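Local coordinates for CPXV018 protein (PDB 4PDC), which probably binds the natural killer cell receptor NKG2D as a viral decoy ligand, using a fold that resembles the platform of MHC class I molecules, at residues Ser19-Asp24 / Asn57-Phe62; Ser64-Val69 / Glu122-Lys127; Glu76-Phe81 / Asn115-Thr120; Asn89-Asp94 / Asp133-Leu138. The protein carries 2 engineered substitutions. All coordinates share one frame; numbering follows the deposited sequence.

How the contacts relate
All four contacts join one antiparallel sheet, or the loop beside it, to the helices that pack on it, an arrangement consistent with an MHC class I-like platform. Contacts 1, 2 and 3 touch one another; 1 and 3 are buried, and 2 lies nearer the surface. Phe62 O of contact 1 meets Arg124 NE of contact 2 at 2.9 Å, and Phe62 CE2 packs on Trp117 CH2 of contact 3 at 3.6 Å. Contacts 2 and 3 share helix 113-126, and their centres lie about 9 Å apart. Contact 4, with its centre about 22 Å from that of contact 3, lies further along the sheet under helix 131-146. Residues in contacts 2, 3 and 4 also reach other protein chains.

Contact 1: Ser19-Asp24 / Asn57-Phe62; sequences STVDVD and NVFSEF. Engineered in segment 19-24: Asp24 (natural residue Tyr).
Val21 lays its CG1 methyl over one face of the Phe59 ring, 3.8 Å from the ring centroid and 16° off the normal, a CH-pi contact displaced toward the rim. This is helix-on-sheet packing of the MHC class I-like platform: strand 16-25 supplies the floor, and Phe59 reaches down to it from helix 51-64. Two carbons of the ring, CE2 and CZ, lie nearest the methyl, with CE2 at 3.6 Å from Val21 CG1. The other branch, Val21 CG2, sits over the root of the ring, 3.9 Å from Phe59 CG. With CG1 placed anti to the backbone N (chi1 -170°), both methyls come down on the same face, CG1 over the outer half and CG2 above the root. Two residues along the strand, Val23 meets the ring at its edge and near its plane, so that the tip of the phenylalanine is fitted against two valines on the same side of the strand. All three side chains are buried, and the contact is wholly apolar. Phe8 on strand 2-13 adds an edge-to-face ring contact to Phe59, and Tyr55 meets it from one turn earlier in the helix. At the far end of the ring, Val23 CG2 stands 3.7 Å from Phe59 CZ.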
loop_
_atom_site.group_PDB
_atom_site.type_symbol
_atom_site.label_atom_id
_atom_site.label_comp_id
_atom_site.label_asym_id
_atom_site.label_seq_id
_atom_site.Cartn_x
_atom_site.Cartn_y
_atom_site.Cartn_z
ATOM N N SER E 19 13.488 18.051 10.940
ATOM C CA SER E 19 12.832 17.214 9.947
ATOM C C SER E 19 11.806 18.050 9.209
ATOM O O SER E 19 10.939 18.656 9.836
ATOM C CB SER E 19 12.162 16.011 10.607
ATOM O OG SER E 19 13.044 15.380 11.517
ATOM N N THR E 20 11.909 18.096 7.883
ATOM C CA THR E 20 10.974 18.876 7.084
ATOM C C THR E 20 10.597 18.157 5.794
ATOM O O THR E 20 11.384 17.387 5.244
ATOM C CB THR E 20 11.554 20.263 6.736
ATOM O OG1 THR E 20 12.651 20.114 5.830
ATOM C CG2 THR E 20 12.035 20.982 7.990
ATOM N N VAL E 21 9.378 18.401 5.329
ATOM C CA VAL E 21 8.958 17.946 4.010
ATOM C C VAL E 21 8.242 19.075 3.276
ATOM O O VAL E 21 7.442 19.793 3.872
ATOM C CB VAL E 21 8.026 16.727 4.082
ATOM C CG1 VAL E 21 7.824 16.143 2.692
ATOM C CG2 VAL E 21 8.588 15.671 5.027
ATOM N N ASP E 22 8.558 19.223 1.991
ATOM C CA ASP E 22 7.888 20.162 1.094
ATOM C C ASP E 22 7.192 19.400 -0.023
ATOM O O ASP E 22 7.790 18.522 -0.647
ATOM C CB ASP E 22 8.880 21.154 0.480
ATOM C CG ASP E 22 9.608 21.978 1.519
ATOM O OD1 ASP E 22 8.979 22.365 2.524
ATOM O OD2 ASP E 22 10.815 22.237 1.327
ATOM N N VAL E 23 5.930 19.734 -0.271
ATOM C CA VAL E 23 5.191 19.151 -1.386
ATOM C C VAL E 23 4.957 20.222 -2.436
ATOM O O VAL E 23 4.314 21.238 -2.162
ATOM C CB VAL E 23 3.850 18.566 -0.945
ATOM C CG1 VAL E 23 3.206 17.797 -2.089
ATOM C CG2 VAL E 23 4.037 17.658 0.264
ATOM N N ASP E 24 5.480 19.988 -3.634
ATOM C CA ASP E 24 5.366 20.942 -4.729
ATOM C C ASP E 24 4.494 20.375 -5.843
ATOM O O ASP E 24 4.715 19.253 -6.300
ATOM C CB ASP E 24 6.748 21.299 -5.290
ATOM C CG ASP E 24 7.678 21.895 -4.243
ATOM O OD1 ASP E 24 7.182 22.472 -3.255
ATOM O OD2 ASP E 24 8.912 21.794 -4.416
ATOM N N ASN E 57 0.698 11.623 8.432
ATOM C CA ASN E 57 1.053 10.293 8.903
ATOM C C ASN E 57 2.236 9.704 8.140
ATOM O O ASN E 57 3.172 9.187 8.747
ATOM C CB ASN E 57 -0.149 9.353 8.793
ATOM C CG ASN E 57 -1.203 9.630 9.848
ATOM O OD1 ASN E 57 -0.882 9.994 10.980
ATOM N ND2 ASN E 57 -2.469 9.456 9.483
ATOM N N VAL E 58 2.189 9.774 6.814
ATOM C CA VAL E 58 3.272 9.251 5.993
ATOM C C VAL E 58 4.584 9.969 6.290
ATOM O O VAL E 58 5.638 9.342 6.348
ATOM C CB VAL E 58 2.951 9.377 4.490
ATOM C CG1 VAL E 58 4.160 8.999 3.640
ATOM C CG2 VAL E 58 1.764 8.501 4.134
ATOM N N PHE E 59 4.523 11.285 6.462
ATOM C CA PHE E 59 5.733 12.065 6.692
ATOM C C PHE E 59 6.320 11.769 8.073
ATOM O O PHE E 59 7.523 11.545 8.204
ATOM C CB PHE E 59 5.454 13.565 6.536
ATOM C CG PHE E 59 5.079 13.977 5.131
ATOM C CD1 PHE E 59 5.124 13.070 4.079
ATOM C CD2 PHE E 59 4.676 15.278 4.864
ATOM C CE1 PHE E 59 4.774 13.451 2.791
ATOM C CE2 PHE E 59 4.324 15.666 3.574
ATOM C CZ PHE E 59 4.374 14.751 2.541
ATOM N N SER E 60 5.478 11.760 9.102
ATOM C CA SER E 60 5.950 11.480 10.459
ATOM C C SER E 60 6.604 10.102 10.530
ATOM O O SER E 60 7.688 9.946 11.099
ATOM C CB SER E 60 4.799 11.567 11.464
ATOM O OG SER E 60 4.253 12.872 11.498
ATOM N N GLU E 61 5.948 9.111 9.934
ATOM C CA GLU E 61 6.470 7.750 9.915
ATOM C C GLU E 61 7.772 7.650 9.114
ATOM O O GLU E 61 8.664 6.886 9.474
ATOM C CB GLU E 61 5.427 6.789 9.341
ATOM C CG GLU E 61 4.176 6.638 10.199
ATOM C CD GLU E 61 4.419 5.856 11.479
ATOM O OE1 GLU E 61 5.528 5.308 11.651
ATOM O OE2 GLU E 61 3.492 5.789 12.317
ATOM N N PHE E 62 7.878 8.419 8.033
ATOM C CA PHE E 62 9.097 8.437 7.222
ATOM C C PHE E 62 10.322 8.713 8.086
ATOM O O PHE E 62 11.356 8.059 7.944
ATOM C CB PHE E 62 8.998 9.489 6.109
ATOM C CG PHE E 62 10.256 9.628 5.290
ATOM C CD1 PHE E 62 10.438 8.877 4.142
ATOM C CD2 PHE E 62 11.255 10.517 5.665
ATOM C CE1 PHE E 62 11.599 9.004 3.386
ATOM C CE2 PHE E 62 12.409 10.652 4.912
ATOM C CZ PHE E 62 12.582 9.892 3.776
#

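Contact 2: Ser64-Val69 / Glu122-Lys127; sequences SLFRRV and EFRLKK
Arg124 sends its side chain from helix 113-126 toward the loop after helix 51-64, and CB starts it on course for Leu65 and Phe66. Its CG packs on Leu65 CB at 3.8 Å, and CD then passes the Leu65 peptide, 4.1 Å from Leu65 O. A bend at chi3 (41°) turns the guanidinium across Phe66. NE lies 3.6 Å from Phe66 CB while donating a hydrogen bond to Phe62 O. The same CB stands over one face of the planar group, 3.6 Å from Arg124 CZ. The loop packs against the side of helix 113-126, which in this MHC class I-like fold lies on the sheet; through Phe62 O the arginine ties that helix to the last turn of helix 51-64. NH2 lies beside Phe66 CB, 3.6 Å away. NH1, the other terminal nitrogen, is 3.7 Å from Phe66 CD1, oblique to the ring, with the two planes 35° apart. Its bond to Thr120 OG1 and that of NE together hold the guanidinium in its rotation; Phe62 adds a cation-pi contact. Nearer the surface, Lys127 CD is 4.4 Å from Leu65 CD1. Phe123 stacks on an aromatic side chain of another protein chain, consistent with a receptor-binding surface.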
loop_
_atom_site.group_PDB
_atom_site.type_symbol
_atom_site.label_atom_id
_atom_site.label_comp_id
_atom_site.label_asym_id
_atom_site.label_seq_id
_atom_site.Cartn_x
_atom_site.Cartn_y
_atom_site.Cartn_z
ATOM N N SER E 64 10.353 8.716 11.638
ATOM C CA SER E 64 10.407 7.923 12.862
ATOM C C SER E 64 10.842 6.486 12.575
ATOM O O SER E 64 11.276 5.778 13.478
ATOM C CB SER E 64 9.052 7.937 13.575
ATOM O OG SER E 64 8.063 7.270 12.817
ATOM N N LEU E 65 10.732 6.066 11.317
ATOM C CA LEU E 65 11.189 4.743 10.897
ATOM C C LEU E 65 12.676 4.738 10.529
ATOM O O LEU E 65 13.280 3.675 10.381
ATOM C CB LEU E 65 10.373 4.250 9.700
ATOM C CG LEU E 65 8.921 3.852 9.962
ATOM C CD1 LEU E 65 8.181 3.678 8.642
ATOM C CD2 LEU E 65 8.854 2.579 10.783
ATOM N N PHE E 66 13.263 5.921 10.369
ATOM C CA PHE E 66 14.678 6.012 10.025
ATOM C C PHE E 66 15.522 5.798 11.273
ATOM O O PHE E 66 15.447 6.574 12.223
ATOM C CB PHE E 66 15.003 7.364 9.385
ATOM C CG PHE E 66 16.445 7.507 8.972
ATOM C CD1 PHE E 66 17.036 6.577 8.130
ATOM C CD2 PHE E 66 17.204 8.574 9.417
ATOM C CE1 PHE E 66 18.362 6.710 7.746
ATOM C CE2 PHE E 66 18.528 8.713 9.037
ATOM C CZ PHE E 66 19.107 7.781 8.205
ATOM N N ARG E 67 16.323 4.740 11.263
ATOM C CA ARG E 67 17.110 4.368 12.431
ATOM C C ARG E 67 18.475 5.047 12.414
ATOM O O ARG E 67 19.510 4.391 12.296
ATOM C CB ARG E 67 17.262 2.848 12.498
ATOM C CG ARG E 67 15.929 2.120 12.403
ATOM C CD ARG E 67 15.963 0.767 13.085
ATOM N NE ARG E 67 16.737 -0.227 12.346
ATOM C CZ ARG E 67 16.220 -1.088 11.474
ATOM N NH1 ARG E 67 14.918 -1.090 11.210
ATOM N NH2 ARG E 67 17.009 -1.956 10.861
ATOM N N ARG E 68 18.457 6.370 12.533
ATOM C CA ARG E 68 19.671 7.175 12.549
ATOM C C ARG E 68 20.590 6.755 13.694
ATOM O O ARG E 68 20.139 6.606 14.827
ATOM C CB ARG E 68 19.306 8.659 12.678
ATOM C CG ARG E 68 20.494 9.605 12.741
ATOM C CD ARG E 68 20.051 11.065 12.760
ATOM N NE ARG E 68 19.822 11.566 14.115
ATOM C CZ ARG E 68 18.656 11.522 14.756
ATOM N NH1 ARG E 68 17.582 10.997 14.179
ATOM N NH2 ARG E 68 18.563 12.009 15.986
ATOM N N VAL E 69 21.872 6.553 13.400
ATOM C CA VAL E 69 22.841 6.234 14.445
ATOM C C VAL E 69 23.534 7.519 14.883
ATOM O O VAL E 69 23.847 8.369 14.048
ATOM C CB VAL E 69 23.896 5.199 13.981
ATOM C CG1 VAL E 69 23.223 3.892 13.601
ATOM C CG2 VAL E 69 24.725 5.725 12.817
ATOM N N GLU E 122 13.172 5.267 0.019
ATOM C CA GLU E 122 12.063 4.886 -0.854
ATOM C C GLU E 122 11.129 3.926 -0.121
ATOM O O GLU E 122 9.911 4.081 -0.143
ATOM C CB GLU E 122 12.579 4.244 -2.147
ATOM C CG GLU E 122 11.480 3.923 -3.154
ATOM C CD GLU E 122 12.011 3.325 -4.447
ATOM O OE1 GLU E 122 13.243 3.168 -4.576
ATOM O OE2 GLU E 122 11.190 3.010 -5.335
ATOM N N PHE E 123 11.729 2.941 0.537
ATOM C CA PHE E 123 11.013 1.980 1.365
ATOM C C PHE E 123 10.118 2.679 2.391
ATOM O O PHE E 123 8.928 2.379 2.493
ATOM C CB PHE E 123 12.033 1.066 2.056
ATOM C CG PHE E 123 11.451 0.136 3.082
ATOM C CD1 PHE E 123 11.022 -1.132 2.723
ATOM C CD2 PHE E 123 11.380 0.510 4.414
ATOM C CE1 PHE E 123 10.506 -1.996 3.667
ATOM C CE2 PHE E 123 10.862 -0.349 5.363
ATOM C CZ PHE E 123 10.428 -1.606 4.990
ATOM N N ARG E 124 10.687 3.627 3.128
ATOM C CA ARG E 124 9.965 4.286 4.209
ATOM C C ARG E 124 8.858 5.202 3.677
ATOM O O ARG E 124 7.870 5.453 4.366
ATOM C CB ARG E 124 10.949 5.066 5.091
ATOM C CG ARG E 124 11.690 4.186 6.097
ATOM C CD ARG E 124 13.066 4.733 6.442
ATOM N NE ARG E 124 13.019 6.176 6.589
ATOM C CZ ARG E 124 13.820 7.038 5.973
ATOM N NH1 ARG E 124 14.797 6.637 5.168
ATOM N NH2 ARG E 124 13.653 8.327 6.197
ATOM N N LEU E 125 9.008 5.681 2.446
ATOM C CA LEU E 125 7.975 6.494 1.811
ATOM C C LEU E 125 6.836 5.640 1.256
ATOM O O LEU E 125 5.661 5.993 1.391
ATOM C CB LEU E 125 8.570 7.341 0.682
ATOM C CG LEU E 125 7.554 8.047 -0.227
ATOM C CD1 LEU E 125 6.661 8.981 0.570
ATOM C CD2 LEU E 125 8.259 8.802 -1.340
ATOM N N LYS E 126 7.182 4.519 0.634
ATOM C CA LYS E 126 6.209 3.775 -0.163
ATOM C C LYS E 126 5.417 2.736 0.622
ATOM O O LYS E 126 4.673 1.948 0.040
ATOM C CB LYS E 126 6.915 3.103 -1.339
ATOM C CG LYS E 126 7.373 4.101 -2.395
ATOM C CD LYS E 126 7.866 3.409 -3.650
ATOM C CE LYS E 126 8.095 4.406 -4.777
ATOM N NZ LYS E 126 8.434 3.713 -6.045
ATOM N N LYS E 127 5.562 2.738 1.942
ATOM C CA LYS E 127 4.835 1.791 2.772
ATOM C C LYS E 127 3.335 1.873 2.488
ATOM O O LYS E 127 2.691 0.853 2.248
ATOM C CB LYS E 127 5.115 2.056 4.248
ATOM C CG LYS E 127 4.592 0.982 5.187
ATOM C CD LYS E 127 5.139 1.192 6.590
ATOM C CE LYS E 127 4.637 0.139 7.561
ATOM N NZ LYS E 127 5.309 0.274 8.888
#

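Contact 3: Glu76-Phe81 / Asn115-Thr120; sequences EDLTYF and NMWLTT
The Trp117 indole carries Leu78 on one face: Leu78 CB stands over the six-membered ring, 3.7 Å from its centroid, in a CH-pi contact. Leu78 CD1 and CD2 spread along the same face, with CD1 at 3.8 Å from Trp117 CE3 and CD2 at 3.8 Å from Trp117 CG. Arg124 NH2 and Phe62 CE2 lie on the opposite side of the ring plane, out toward its rim. The polar edge turns to the strand. There Trp117 NE1 donates a hydrogen bond to Thr79 O at 3.0 Å, fairly straight at 162°; the oxygen lies near the indole plane, whereas the donor stands well above the carbonyl plane. Further round the edge, Trp117 CZ2 is 3.6 Å from Tyr80 N and 3.7 Å from Tyr80 CB. The rest of the Tyr80 side chain leads away to bond Gln95 through its hydroxyl. Trp117 reaches this position because its CG is anti to the backbone N (chi1 -177°). The bond satisfies the buried indole N-H and fixes the ring's rotation against the leucine. Helix 113-126 runs here at 11° to strand 75-87, with segment axes 9.6 Å apart, on one face of the antiparallel sheet of an MHC class I-like platform. Strands 2-13 and 90-99 flank strand 75-87, while Phe66, in the loop after helix 51-64, meets Trp117 edge-to-face.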
loop_
_atom_site.group_PDB
_atom_site.type_symbol
_atom_site.label_atom_id
_atom_site.label_comp_id
_atom_site.label_asym_id
_atom_site.label_seq_id
_atom_site.Cartn_x
_atom_site.Cartn_y
_atom_site.Cartn_z
ATOM N N GLU E 76 25.345 16.543 9.532
ATOM C CA GLU E 76 24.844 15.649 8.494
ATOM C C GLU E 76 23.511 16.161 7.973
ATOM O O GLU E 76 22.560 16.326 8.737
ATOM C CB GLU E 76 24.677 14.218 9.018
ATOM C CG GLU E 76 25.971 13.445 9.149
ATOM C CD GLU E 76 25.753 11.942 9.190
ATOM O OE1 GLU E 76 24.876 11.480 9.955
ATOM O OE2 GLU E 76 26.462 11.222 8.450
ATOM N N ASP E 77 23.462 16.418 6.670
ATOM C CA ASP E 77 22.239 16.830 5.998
ATOM C C ASP E 77 21.838 15.770 4.984
ATOM O O ASP E 77 22.585 15.475 4.054
ATOM C CB ASP E 77 22.422 18.182 5.312
ATOM C CG ASP E 77 21.128 18.724 4.746
ATOM O OD1 ASP E 77 20.273 19.163 5.542
ATOM O OD2 ASP E 77 20.964 18.711 3.508
ATOM N N LEU E 78 20.655 15.202 5.178
ATOM C CA LEU E 78 20.156 14.143 4.314
ATOM C C LEU E 78 18.914 14.621 3.584
ATOM O O LEU E 78 17.993 15.146 4.205
ATOM C CB LEU E 78 19.846 12.891 5.133
ATOM C CG LEU E 78 21.054 12.233 5.797
ATOM C CD1 LEU E 78 20.605 11.275 6.877
ATOM C CD2 LEU E 78 21.887 11.504 4.752
ATOM N N THR E 79 18.897 14.449 2.265
ATOM C CA THR E 79 17.728 14.808 1.472
ATOM C C THR E 79 17.270 13.633 0.627
ATOM O O THR E 79 18.084 12.899 0.069
ATOM C CB THR E 79 18.005 16.005 0.545
ATOM O OG1 THR E 79 18.456 17.123 1.320
ATOM C CG2 THR E 79 16.754 16.402 -0.222
ATOM N N TYR E 80 15.954 13.467 0.553
ATOM C CA TYR E 80 15.339 12.507 -0.349
ATOM C C TYR E 80 14.272 13.211 -1.163
ATOM O O TYR E 80 13.321 13.761 -0.609
ATOM C CB TYR E 80 14.737 11.337 0.420
ATOM C CG TYR E 80 13.991 10.348 -0.448
ATOM C CD1 TYR E 80 14.624 9.697 -1.501
ATOM C CD2 TYR E 80 12.659 10.045 -0.200
ATOM C CE1 TYR E 80 13.947 8.780 -2.290
ATOM C CE2 TYR E 80 11.978 9.135 -0.979
ATOM C CZ TYR E 80 12.623 8.505 -2.023
ATOM O OH TYR E 80 11.935 7.595 -2.797
ATOM N N PHE E 81 14.444 13.193 -2.479
ATOM C CA PHE E 81 13.531 13.859 -3.395
ATOM C C PHE E 81 12.783 12.797 -4.174
ATOM O O PHE E 81 13.403 11.905 -4.738
ATOM C CB PHE E 81 14.305 14.790 -4.330
ATOM C CG PHE E 81 13.462 15.436 -5.389
ATOM C CD1 PHE E 81 12.692 16.548 -5.097
ATOM C CD2 PHE E 81 13.460 14.947 -6.685
ATOM C CE1 PHE E 81 11.923 17.152 -6.076
ATOM C CE2 PHE E 81 12.693 15.546 -7.669
ATOM C CZ PHE E 81 11.925 16.649 -7.364
ATOM N N ASN E 115 24.426 5.545 4.090
ATOM C CA ASN E 115 24.018 4.296 3.455
ATOM C C ASN E 115 22.596 3.881 3.816
ATOM O O ASN E 115 21.833 3.454 2.951
ATOM C CB ASN E 115 24.991 3.176 3.823
ATOM C CG ASN E 115 26.276 3.234 3.014
ATOM O OD1 ASN E 115 26.268 3.613 1.841
ATOM N ND2 ASN E 115 27.385 2.854 3.637
ATOM N N MET E 116 22.241 3.996 5.090
ATOM C CA MET E 116 20.905 3.620 5.531
ATOM C C MET E 116 19.853 4.507 4.871
ATOM O O MET E 116 18.783 4.040 4.474
ATOM C CB MET E 116 20.797 3.719 7.051
ATOM C CG MET E 116 19.490 3.181 7.600
ATOM S SD MET E 116 19.316 3.428 9.378
ATOM C CE MET E 116 20.754 2.541 9.987
ATOM N N TRP E 117 20.165 5.792 4.766
ATOM C CA TRP E 117 19.275 6.752 4.126
ATOM C C TRP E 117 19.020 6.354 2.675
ATOM O O TRP E 117 17.892 6.420 2.188
ATOM C CB TRP E 117 19.885 8.152 4.203
ATOM C CG TRP E 117 19.030 9.245 3.634
ATOM C CD1 TRP E 117 19.125 9.794 2.390
ATOM C CD2 TRP E 117 17.957 9.931 4.294
ATOM N NE1 TRP E 117 18.181 10.782 2.232
ATOM C CE2 TRP E 117 17.449 10.883 3.385
ATOM C CE3 TRP E 117 17.380 9.833 5.563
ATOM C CZ2 TRP E 117 16.396 11.734 3.707
ATOM C CZ3 TRP E 117 16.331 10.679 5.880
ATOM C CH2 TRP E 117 15.850 11.616 4.956
ATOM N N LEU E 118 20.080 5.924 2.003
ATOM C CA LEU E 118 20.015 5.528 0.602
ATOM C C LEU E 118 19.191 4.265 0.403
ATOM O O LEU E 118 18.414 4.166 -0.548
ATOM C CB LEU E 118 21.431 5.309 0.047
ATOM C CG LEU E 118 21.549 4.788 -1.393
ATOM C CD1 LEU E 118 21.004 5.797 -2.396
ATOM C CD2 LEU E 118 22.995 4.443 -1.723
ATOM N N THR E 119 19.364 3.297 1.295
ATOM C CA THR E 119 18.725 2.004 1.115
ATOM C C THR E 119 17.333 1.906 1.737
ATOM O O THR E 119 16.662 0.892 1.550
ATOM C CB THR E 119 19.584 0.868 1.700
ATOM O OG1 THR E 119 19.730 1.042 3.115
ATOM C CG2 THR E 119 20.955 0.851 1.047
ATOM N N THR E 120 16.892 2.937 2.461
ATOM C CA THR E 120 15.604 2.856 3.168
ATOM C C THR E 120 14.613 3.983 2.890
ATOM O O THR E 120 13.450 3.882 3.277
ATOM C CB THR E 120 15.798 2.826 4.703
ATOM O OG1 THR E 120 16.268 4.102 5.159
ATOM C CG2 THR E 120 16.766 1.730 5.106
#

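Contact 4: Asn89-Asp94 / Asp133-Leu138; sequences NKSTFD and DCIMHL
Ser91, early in strand 90-99, aims its side chain at Ile135 of helix 131-146 and touches several of its carbons at once. Ser91 OG is 3.6 Å from Ile135 CG1 and 3.7 Å from Ile135 CG2, and Ser91 CB lies 3.7 Å from Ile135 CD1. Thr92 turns the other way, its backbone bonded to Asp85 on strand 75-87 in the antiparallel sheet. Phe93 follows. Its CA-CB bond heads off to one side, but the end of the ring returns to Ile135, with Phe93 CZ 3.8 Å from Ile135 CG1 in an oblique approach. Ile135 CG1, anti to its own carbonyl carbon (chi1 -64°), thus meets both, the serine and the phenylalanine approaching it from directions roughly at right angles. The contact joins the C-terminal helix of the MHC class I-like fold to the sheet beside the Cys84-Cys134 disulfide, which ties that helix covalently to strand 75-87; Phe93 also touches Cys84. One residue before the cysteine, Asp133 binds an aromatic side chain of another protein chain and a basic one of a further chain. Between the two segments no hydrogen bond forms: the serine hydroxyl meets only carbon here, which implies that van der Waals packing alone holds this exposed part of the strand to Ile135.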
loop_
_atom_site.group_PDB
_atom_site.type_symbol
_atom_site.label_atom_id
_atom_site.label_comp_id
_atom_site.label_asym_id
_atom_site.label_seq_id
_atom_site.Cartn_x
_atom_site.Cartn_y
_atom_site.Cartn_z
ATOM N N ASN E 89 -0.844 11.264 -20.398
ATOM C CA ASN E 89 -1.392 10.051 -19.793
ATOM C C ASN E 89 -0.335 9.004 -19.449
ATOM O O ASN E 89 -0.661 7.840 -19.227
ATOM C CB ASN E 89 -2.440 9.428 -20.716
ATOM C CG ASN E 89 -3.580 10.379 -21.025
ATOM O OD1 ASN E 89 -3.825 10.715 -22.183
ATOM N ND2 ASN E 89 -4.280 10.822 -19.986
ATOM N N LYS E 90 0.926 9.423 -19.402
ATOM C CA LYS E 90 2.024 8.527 -19.052
ATOM C C LYS E 90 2.617 8.887 -17.692
ATOM O O LYS E 90 2.892 10.056 -17.405
ATOM C CB LYS E 90 3.105 8.563 -20.131
ATOM C CG LYS E 90 2.699 7.848 -21.409
ATOM C CD LYS E 90 3.706 8.069 -22.528
ATOM C CE LYS E 90 3.329 7.278 -23.770
ATOM N NZ LYS E 90 1.929 7.550 -24.202
ATOM N N SER E 91 2.797 7.864 -16.864
ATOM C CA SER E 91 3.332 8.024 -15.520
ATOM C C SER E 91 4.831 7.763 -15.515
ATOM O O SER E 91 5.270 6.684 -15.903
ATOM C CB SER E 91 2.637 7.067 -14.550
ATOM O OG SER E 91 1.233 7.245 -14.561
ATOM N N THR E 92 5.609 8.754 -15.085
ATOM C CA THR E 92 7.051 8.594 -14.941
ATOM C C THR E 92 7.486 9.108 -13.573
ATOM O O THR E 92 6.801 9.928 -12.956
ATOM C CB THR E 92 7.829 9.329 -16.051
ATOM O OG1 THR E 92 7.471 10.713 -16.062
ATOM C CG2 THR E 92 7.524 8.720 -17.412
ATOM N N PHE E 93 8.622 8.609 -13.104
ATOM C CA PHE E 93 9.065 8.858 -11.742
ATOM C C PHE E 93 10.540 9.207 -11.700
ATOM O O PHE E 93 11.318 8.813 -12.571
ATOM C CB PHE E 93 8.794 7.633 -10.867
ATOM C CG PHE E 93 7.365 7.188 -10.882
ATOM C CD1 PHE E 93 6.451 7.720 -9.989
ATOM C CD2 PHE E 93 6.931 6.248 -11.802
ATOM C CE1 PHE E 93 5.133 7.314 -10.005
ATOM C CE2 PHE E 93 5.613 5.837 -11.823
ATOM C CZ PHE E 93 4.713 6.371 -10.924
ATOM N N ASP E 94 10.910 9.949 -10.665
ATOM C CA ASP E 94 12.274 10.406 -10.483
ATOM C C ASP E 94 12.550 10.494 -8.991
ATOM O O ASP E 94 11.690 10.927 -8.225
ATOM C CB ASP E 94 12.480 11.764 -11.162
ATOM C CG ASP E 94 13.920 12.230 -11.113
ATOM O OD1 ASP E 94 14.814 11.366 -11.011
ATOM O OD2 ASP E 94 14.157 13.457 -11.183
ATOM N N ASP E 133 -0.165 5.654 -6.391
ATOM C CA ASP E 133 -0.814 6.577 -5.466
ATOM C C ASP E 133 -0.413 8.023 -5.758
ATOM O O ASP E 133 -1.259 8.915 -5.782
ATOM C CB ASP E 133 -0.466 6.234 -4.012
ATOM C CG ASP E 133 -0.929 4.847 -3.606
ATOM O OD1 ASP E 133 -1.942 4.364 -4.159
ATOM O OD2 ASP E 133 -0.279 4.241 -2.722
ATOM N N CYS E 134 0.878 8.247 -5.977
ATOM C CA CYS E 134 1.389 9.589 -6.231
ATOM C C CYS E 134 0.744 10.190 -7.476
ATOM O O CYS E 134 0.399 11.371 -7.495
ATOM C CB CYS E 134 2.913 9.561 -6.382
ATOM S SG CYS E 134 3.665 11.171 -6.728
ATOM N N ILE E 135 0.567 9.369 -8.505
ATOM C CA ILE E 135 -0.053 9.820 -9.747
ATOM C C ILE E 135 -1.528 10.151 -9.523
ATOM O O ILE E 135 -2.040 11.139 -10.048
ATOM C CB ILE E 135 0.070 8.750 -10.860
ATOM C CG1 ILE E 135 1.543 8.512 -11.223
ATOM C CG2 ILE E 135 -0.738 9.148 -12.100
ATOM C CD1 ILE E 135 2.211 9.664 -11.952
ATOM N N MET E 136 -2.216 9.316 -8.753
ATOM C CA MET E 136 -3.633 9.538 -8.496
ATOM C C MET E 136 -3.834 10.757 -7.597
ATOM O O MET E 136 -4.790 11.517 -7.782
ATOM C CB MET E 136 -4.267 8.289 -7.881
ATOM C CG MET E 136 -4.302 7.107 -8.841
ATOM S SD MET E 136 -5.333 7.413 -10.288
ATOM C CE MET E 136 -6.962 7.212 -9.574
ATOM N N HIS E 137 -2.939 10.951 -6.631
ATOM C CA HIS E 137 -2.965 12.166 -5.819
ATOM C C HIS E 137 -2.705 13.388 -6.692
ATOM O O HIS E 137 -3.381 14.412 -6.564
ATOM C CB HIS E 137 -1.930 12.111 -4.694
ATOM C CG HIS E 137 -2.300 11.196 -3.570
ATOM N ND1 HIS E 137 -1.899 11.419 -2.269
ATOM C CD2 HIS E 137 -3.027 10.054 -3.548
ATOM C CE1 HIS E 137 -2.365 10.455 -1.497
ATOM N NE2 HIS E 137 -3.052 9.614 -2.248
ATOM N N LEU E 138 -1.719 13.273 -7.575
ATOM C CA LEU E 138 -1.361 14.354 -8.487
ATOM C C LEU E 138 -2.569 14.799 -9.310
ATOM O O LEU E 138 -2.877 15.984 -9.385
ATOM C CB LEU E 138 -0.218 13.915 -9.407
ATOM C CG LEU E 138 0.098 14.802 -10.615
ATOM C CD1 LEU E 138 0.389 16.237 -10.193
ATOM C CD2 LEU E 138 1.272 14.229 -11.396
#